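Local coordinates for tailspike protein (Acinetobacter phage vB_ApiP_P1, PDB 6E1R) that probably binds and cleaves the capsular polysaccharide of its Acinetobacter host as a trimeric phage tailspike, of which this chain is the C-terminal part, at residues P356-L367 / A383-T394. Numbering follows the deposited sequence.
Sequences PKYIFEGCYGQL and ALIENSIANHFT
The amide of N391 reaches across the corner between two coils of a right-handed parallel beta-helix and bonds to the backbone before and after G362 in the neighbouring coil. Its OD1 accepts from C363 N (2.8 Å), the donor lying in the carbonyl plane, while ND2 gives one bond to F360 O (2.6 Å) and another to S388 OG. I389 N comes in nearly in line with the C=O of F360, whereas ND2 sits above the carbonyl plane, 47° out of it. With CG beside its own backbone N (chi1 -63°), the amide end of N391 reaches the F360-C363 backbone. Parallel ladders run away on either side: 357-361 pairs with 385-389, with a beta bulge where Y358 O takes E386 N (2.7 Å) and, weakly, N387 N; 364-367 pairs with 392-394. At the far end K357 NZ binds A383 O (2.8 Å).

Inside the coil, L367 CD1 sits over one face of the F393 ring, 3.9 Å from its centroid, and C363 CB touches CZ of that ring at 3.8 Å. F360 stacks on F334 of the preceding coil. On the outer side, the Y364 and H392 side chains run side by side, their rings oblique with planes at 40°, and both meet F328 of a second subunit, whose K333 forms a salt bridge with E361. N391 thus adds to the backbone ladder where the strands break, giving C363 N an acceptor and F360 O a second donor.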
ATOM      1  N   PRO A 356     -20.578   0.182   2.670  1.00 45.37           N
ATOM      2  CA  PRO A 356     -19.259   0.611   3.153  1.00 40.67           C
ATOM      3  C   PRO A 356     -18.998   2.110   3.039  1.00 37.62           C
ATOM      4  O   PRO A 356     -19.693   2.811   2.303  1.00 34.87           O
ATOM      5  CB  PRO A 356     -18.299  -0.155   2.241  1.00 36.14           C
ATOM      6  CG  PRO A 356     -19.043  -0.289   0.966  1.00 33.45           C
ATOM      7  CD  PRO A 356     -20.482  -0.494   1.363  1.00 38.37           C
ATOM      8  N   LYS A 357     -17.993   2.587   3.766  1.00 31.54           N
ATOM      9  CA  LYS A 357     -17.463   3.923   3.557  1.00 32.16           C
ATOM     10  C   LYS A 357     -16.398   3.884   2.468  1.00 36.83           C
ATOM     11  O   LYS A 357     -15.833   2.834   2.156  1.00 45.34           O
ATOM     12  CB  LYS A 357     -16.873   4.489   4.851  1.00 32.64           C
ATOM     13  CG  LYS A 357     -17.808   4.431   6.050  1.00 33.86           C
ATOM     14  CD  LYS A 357     -19.094   5.198   5.792  1.00 37.62           C
ATOM     15  CE  LYS A 357     -19.963   5.252   7.039  1.00 35.17           C
ATOM     16  NZ  LYS A 357     -21.297   5.853   6.758  1.00 31.48           N
ATOM     17  N   TYR A 358     -16.123   5.049   1.888  1.00 32.91           N
ATOM     18  CA  TYR A 358     -15.218   5.143   0.753  1.00 34.06           C
ATOM     19  C   TYR A 358     -14.110   6.147   1.031  1.00 36.28           C
ATOM     20  O   TYR A 358     -14.340   7.187   1.653  1.00 41.87           O
ATOM     21  CB  TYR A 358     -15.974   5.538  -0.522  1.00 28.32           C
ATOM     22  CG  TYR A 358     -16.924   4.469  -1.010  1.00 35.81           C
ATOM     23  CD1 TYR A 358     -18.203   4.354  -0.482  1.00 38.58           C
ATOM     24  CD2 TYR A 358     -16.537   3.569  -1.994  1.00 32.74           C
ATOM     25  CE1 TYR A 358     -19.073   3.374  -0.925  1.00 35.61           C
ATOM     26  CE2 TYR A 358     -17.399   2.588  -2.441  1.00 33.06           C
ATOM     27  CZ  TYR A 358     -18.665   2.495  -1.906  1.00 33.40           C
ATOM     28  OH  TYR A 358     -19.524   1.516  -2.351  1.00 34.37           O
ATOM     29  N   ILE A 359     -12.909   5.820   0.565  1.00 40.69           N
ATOM     30  CA  ILE A 359     -11.771   6.729   0.585  1.00 41.06           C
ATOM     31  C   ILE A 359     -11.246   6.843  -0.839  1.00 39.16           C
ATOM     32  O   ILE A 359     -10.893   5.832  -1.459  1.00 36.73           O
ATOM     33  CB  ILE A 359     -10.667   6.253   1.541  1.00 39.06           C
ATOM     34  CG1 ILE A 359     -11.101   6.451   2.996  1.00 36.75           C
ATOM     35  CG2 ILE A 359      -9.367   6.994   1.267  1.00 35.87           C
ATOM     36  CD1 ILE A 359     -10.056   6.033   4.008  1.00 35.84           C
ATOM     37  N   PHE A 360     -11.202   8.067  -1.354  1.00 35.84           N
ATOM     38  CA  PHE A 360     -10.614   8.369  -2.655  1.00 36.44           C
ATOM     39  C   PHE A 360      -9.390   9.235  -2.387  1.00 43.27           C
ATOM     40  O   PHE A 360      -9.512  10.426  -2.089  1.00 48.02           O
ATOM     41  CB  PHE A 360     -11.617   9.065  -3.571  1.00 34.49           C
ATOM     42  CG  PHE A 360     -12.740   8.178  -4.026  1.00 38.23           C
ATOM     43  CD1 PHE A 360     -13.850   7.968  -3.222  1.00 38.74           C
ATOM     44  CD2 PHE A 360     -12.690   7.560  -5.266  1.00 37.68           C
ATOM     45  CE1 PHE A 360     -14.884   7.151  -3.642  1.00 36.18           C
ATOM     46  CE2 PHE A 360     -13.722   6.744  -5.693  1.00 36.26           C
ATOM     47  CZ  PHE A 360     -14.820   6.540  -4.880  1.00 35.64           C
ATOM     48  N   GLU A 361      -8.212   8.628  -2.490  1.00 42.37           N
ATOM     49  CA  GLU A 361      -6.952   9.257  -2.106  1.00 36.90           C
ATOM     50  C   GLU A 361      -6.105   9.462  -3.357  1.00 34.76           C
ATOM     51  O   GLU A 361      -5.506   8.516  -3.876  1.00 39.61           O
ATOM     52  CB  GLU A 361      -6.232   8.400  -1.071  1.00 36.98           C
ATOM     53  CG  GLU A 361      -5.033   9.057  -0.425  1.00 43.06           C
ATOM     54  CD  GLU A 361      -4.338   8.130   0.549  1.00 50.71           C
ATOM     55  OE1 GLU A 361      -4.828   7.986   1.689  1.00 54.77           O
ATOM     56  OE2 GLU A 361      -3.316   7.528   0.168  1.00 52.25           O
ATOM     57  N   GLY A 362      -6.058  10.703  -3.836  1.00 29.17           N
ATOM     58  CA  GLY A 362      -5.211  11.046  -4.960  1.00 29.54           C
ATOM     59  C   GLY A 362      -5.638  10.478  -6.294  1.00 41.99           C
ATOM     60  O   GLY A 362      -4.815  10.404  -7.209  1.00 47.43           O
ATOM     61  N   CYS A 363      -6.901  10.088  -6.443  1.00 43.30           N
ATOM     62  CA  CYS A 363      -7.363   9.538  -7.709  1.00 36.01           C
ATOM     63  C   CYS A 363      -7.379  10.615  -8.792  1.00 36.59           C
ATOM     64  O   CYS A 363      -7.456  11.816  -8.517  1.00 41.84           O
ATOM     65  CB  CYS A 363      -8.750   8.918  -7.550  1.00 34.04           C
ATOM     66  SG  CYS A 363      -8.801   7.520  -6.405  1.00 30.92           S
ATOM     67  N   TYR A 364      -7.319  10.164 -10.044  1.00 32.04           N
ATOM     68  CA  TYR A 364      -7.151  11.064 -11.179  1.00 33.54           C
ATOM     69  C   TYR A 364      -7.888  10.502 -12.384  1.00 35.58           C
ATOM     70  O   TYR A 364      -7.680   9.342 -12.751  1.00 44.08           O
ATOM     71  CB  TYR A 364      -5.660  11.243 -11.498  1.00 31.02           C
ATOM     72  CG  TYR A 364      -5.351  12.244 -12.589  1.00 34.96           C
ATOM     73  CD1 TYR A 364      -5.339  11.865 -13.925  1.00 38.90           C
ATOM     74  CD2 TYR A 364      -5.045  13.563 -12.281  1.00 38.56           C
ATOM     75  CE1 TYR A 364      -5.049  12.776 -14.925  1.00 42.38           C
ATOM     76  CE2 TYR A 364      -4.753  14.480 -13.273  1.00 40.82           C
ATOM     77  CZ  TYR A 364      -4.755  14.081 -14.592  1.00 42.17           C
ATOM     78  OH  TYR A 364      -4.463  14.992 -15.582  1.00 44.15           O
ATOM     79  N   GLY A 365      -8.741  11.316 -12.990  1.00 35.33           N
ATOM     80  CA  GLY A 365      -9.436  10.906 -14.192  1.00 40.97           C
ATOM     81  C   GLY A 365     -10.628  11.799 -14.474  1.00 43.74           C
ATOM     82  O   GLY A 365     -10.779  12.875 -13.896  1.00 43.35           O
ATOM     83  N   GLN A 366     -11.477  11.315 -15.379  1.00 45.32           N
ATOM     84  CA  GLN A 366     -12.666  12.025 -15.830  1.00 43.90           C
ATOM     85  C   GLN A 366     -13.884  11.140 -15.606  1.00 44.28           C
ATOM     86  O   GLN A 366     -13.835   9.931 -15.850  1.00 47.44           O
ATOM     87  CB  GLN A 366     -12.545  12.419 -17.306  1.00 46.76           C
ATOM     88  CG  GLN A 366     -13.794  13.048 -17.897  1.00 56.37           C
ATOM     89  CD  GLN A 366     -13.621  13.422 -19.355  1.00 65.75           C
ATOM     90  OE1 GLN A 366     -13.835  12.603 -20.248  1.00 66.75           O
ATOM     91  NE2 GLN A 366     -13.232  14.669 -19.603  1.00 70.95           N
ATOM     92  N   LEU A 367     -14.978  11.745 -15.147  1.00 40.11           N
ATOM     93  CA  LEU A 367     -16.164  11.010 -14.725  1.00 36.37           C
ATOM     94  C   LEU A 367     -17.335  11.266 -15.664  1.00 36.91           C
ATOM     95  O   LEU A 367     -17.635  12.419 -15.993  1.00 38.31           O
ATOM     96  CB  LEU A 367     -16.551  11.392 -13.295  1.00 33.72           C
ATOM     97  CG  LEU A 367     -15.557  10.982 -12.209  1.00 35.08           C
ATOM     98  CD1 LEU A 367     -16.039  11.436 -10.841  1.00 38.09           C
ATOM     99  CD2 LEU A 367     -15.334   9.480 -12.233  1.00 32.86           C
ATOM    100  N   ALA A 383     -22.154  11.150   3.565  1.00 28.18           N
ATOM    101  CA  ALA A 383     -22.119  10.290   4.741  1.00 28.15           C
ATOM    102  C   ALA A 383     -21.384   8.984   4.476  1.00 34.37           C
ATOM    103  O   ALA A 383     -20.978   8.308   5.428  1.00 35.69           O
ATOM    104  CB  ALA A 383     -23.541   9.998   5.224  1.00 28.40           C
ATOM    105  N   LEU A 384     -21.205   8.614   3.210  1.00 36.37           N
ATOM    106  CA  LEU A 384     -20.462   7.421   2.834  1.00 38.23           C
ATOM    107  C   LEU A 384     -19.006   7.717   2.505  1.00 42.25           C
ATOM    108  O   LEU A 384     -18.250   6.786   2.209  1.00 49.85           O
ATOM    109  CB  LEU A 384     -21.127   6.738   1.636  1.00 35.13           C
ATOM    110  CG  LEU A 384     -22.594   6.347   1.797  1.00 36.01           C
ATOM    111  CD1 LEU A 384     -23.119   5.724   0.514  1.00 39.36           C
ATOM    112  CD2 LEU A 384     -22.773   5.403   2.972  1.00 34.07           C
ATOM    113  N   ILE A 385     -18.596   8.979   2.545  1.00 37.73           N
ATOM    114  CA  ILE A 385     -17.244   9.384   2.185  1.00 35.29           C
ATOM    115  C   ILE A 385     -16.445   9.467   3.480  1.00 36.94           C
ATOM    116  O   ILE A 385     -16.604  10.407   4.265  1.00 38.13           O
ATOM    117  CB  ILE A 385     -17.231  10.711   1.424  1.00 32.46           C
ATOM    118  CG1 ILE A 385     -18.053  10.599   0.140  1.00 29.67           C
ATOM    119  CG2 ILE A 385     -15.802  11.129   1.109  1.00 27.88           C
ATOM    120  CD1 ILE A 385     -17.623   9.467  -0.765  1.00 31.43           C
ATOM    121  N   GLU A 386     -15.584   8.473   3.711  1.00 34.52           N
ATOM    122  CA  GLU A 386     -14.713   8.519   4.879  1.00 34.63           C
ATOM    123  C   GLU A 386     -13.601   9.544   4.704  1.00 37.84           C
ATOM    124  O   GLU A 386     -13.190  10.181   5.681  1.00 43.80           O
ATOM    125  CB  GLU A 386     -14.124   7.136   5.156  1.00 39.63           C
ATOM    126  CG  GLU A 386     -13.334   7.043   6.453  1.00 45.11           C
ATOM    127  CD  GLU A 386     -14.200   7.239   7.683  1.00 51.52           C
ATOM    128  OE1 GLU A 386     -15.399   6.892   7.630  1.00 54.62           O
ATOM    129  OE2 GLU A 386     -13.682   7.743   8.702  1.00 53.67           O
ATOM    130  N   ASN A 387     -13.108   9.717   3.480  1.00 34.20           N
ATOM    131  CA  ASN A 387     -12.102  10.728   3.183  1.00 39.16           C
ATOM    132  C   ASN A 387     -11.993  10.888   1.674  1.00 37.77           C
ATOM    133  O   ASN A 387     -12.161   9.924   0.922  1.00 37.17           O
ATOM    134  CB  ASN A 387     -10.739  10.364   3.783  1.00 47.85           C
ATOM    135  CG  ASN A 387      -9.871  11.579   4.032  1.00 57.18           C
ATOM    136  OD1 ASN A 387      -8.850  11.768   3.374  1.00 68.02           O
ATOM    137  ND2 ASN A 387     -10.280  12.417   4.978  1.00 54.65           N
ATOM    138  N   SER A 388     -11.711  12.119   1.244  1.00 37.79           N
ATOM    139  CA  SER A 388     -11.567  12.433  -0.178  1.00 37.91           C
ATOM    140  C   SER A 388     -10.540  13.557  -0.288  1.00 40.64           C
ATOM    141  O   SER A 388     -10.882  14.729  -0.109  1.00 43.60           O
ATOM    142  CB  SER A 388     -12.902  12.831  -0.793  1.00 39.64           C
ATOM    143  OG  SER A 388     -12.718  13.470  -2.045  1.00 38.17           O
ATOM    144  N   ILE A 389      -9.291  13.194  -0.581  1.00 39.73           N
ATOM    145  CA  ILE A 389      -8.179  14.135  -0.564  1.00 42.05           C
ATOM    146  C   ILE A 389      -7.389  14.028  -1.861  1.00 41.58           C
ATOM    147  O   ILE A 389      -7.170  12.928  -2.381  1.00 41.09           O
ATOM    148  CB  ILE A 389      -7.256  13.899   0.650  1.00 39.24           C
ATOM    149  CG1 ILE A 389      -6.914  12.413   0.787  1.00 35.79           C
ATOM    150  CG2 ILE A 389      -7.899  14.438   1.921  1.00 36.48           C
ATOM    151  CD1 ILE A 389      -5.942  12.111   1.908  1.00 33.93           C
ATOM    152  N   ALA A 390      -6.972  15.185  -2.384  1.00 39.70           N
ATOM    153  CA  ALA A 390      -6.064  15.279  -3.528  1.00 37.83           C
ATOM    154  C   ALA A 390      -6.611  14.577  -4.768  1.00 39.21           C
ATOM    155  O   ALA A 390      -5.849  14.113  -5.618  1.00 43.48           O
ATOM    156  CB  ALA A 390      -4.676  14.735  -3.176  1.00 37.37           C
ATOM    157  N   ASN A 391      -7.932  14.508  -4.893  1.00 37.95           N
ATOM    158  CA  ASN A 391      -8.562  13.912  -6.062  1.00 37.38           C
ATOM    159  C   ASN A 391      -8.758  14.957  -7.151  1.00 43.55           C
ATOM    160  O   ASN A 391      -9.084  16.113  -6.869  1.00 51.59           O
ATOM    161  CB  ASN A 391      -9.913  13.299  -5.690  1.00 35.76           C
ATOM    162  CG  ASN A 391      -9.784  12.163  -4.701  1.00 40.74           C
ATOM    163  OD1 ASN A 391      -8.987  11.245  -4.892  1.00 37.80           O
ATOM    164  ND2 ASN A 391     -10.569  12.220  -3.629  1.00 39.73           N
ATOM    165  N   HIS A 392      -8.557  14.543  -8.399  1.00 43.54           N
ATOM    166  CA  HIS A 392      -8.854  15.377  -9.557  1.00 43.55           C
ATOM    167  C   HIS A 392      -9.838  14.636 -10.448  1.00 45.87           C
ATOM    168  O   HIS A 392      -9.516  13.570 -10.983  1.00 42.27           O
ATOM    169  CB  HIS A 392      -7.593  15.734 -10.344  1.00 36.80           C
ATOM    170  CG  HIS A 392      -7.874  16.494 -11.603  1.00 36.51           C
ATOM    171  ND1 HIS A 392      -8.479  17.732 -11.604  1.00 36.60           N
ATOM    172  CD2 HIS A 392      -7.649  16.185 -12.902  1.00 38.35           C
ATOM    173  CE1 HIS A 392      -8.607  18.157 -12.849  1.00 37.17           C
ATOM    174  NE2 HIS A 392      -8.110  17.237 -13.656  1.00 36.37           N
ATOM    175  N   PHE A 393     -11.032  15.202 -10.606  1.00 48.17           N
ATOM    176  CA  PHE A 393     -12.080  14.611 -11.427  1.00 46.75           C
ATOM    177  C   PHE A 393     -12.650  15.682 -12.342  1.00 47.53           C
ATOM    178  O   PHE A 393     -13.156  16.703 -11.865  1.00 48.18           O
ATOM    179  CB  PHE A 393     -13.187  14.005 -10.559  1.00 41.50           C
ATOM    180  CG  PHE A 393     -12.804  12.710  -9.903  1.00 37.40           C
ATOM    181  CD1 PHE A 393     -12.189  11.707 -10.631  1.00 35.70           C
ATOM    182  CD2 PHE A 393     -13.054  12.499  -8.558  1.00 35.51           C
ATOM    183  CE1 PHE A 393     -11.834  10.514 -10.030  1.00 36.79           C
ATOM    184  CE2 PHE A 393     -12.702  11.309  -7.951  1.00 34.96           C
ATOM    185  CZ  PHE A 393     -12.091  10.315  -8.689  1.00 33.98           C
ATOM    186  N   THR A 394     -12.558  15.453 -13.647  1.00 44.45           N
ATOM    187  CA  THR A 394     -13.236  16.289 -14.625  1.00 48.21           C
ATOM    188  C   THR A 394     -14.593  15.675 -14.938  1.00 48.79           C
ATOM    189  O   THR A 394     -14.714  14.456 -15.091  1.00 53.87           O
ATOM    190  CB  THR A 394     -12.408  16.427 -15.903  1.00 57.78           C
ATOM    191  OG1 THR A 394     -11.351  15.460 -15.900  1.00 64.42           O
ATOM    192  CG2 THR A 394     -11.807  17.820 -15.997  1.00 58.89           C
TER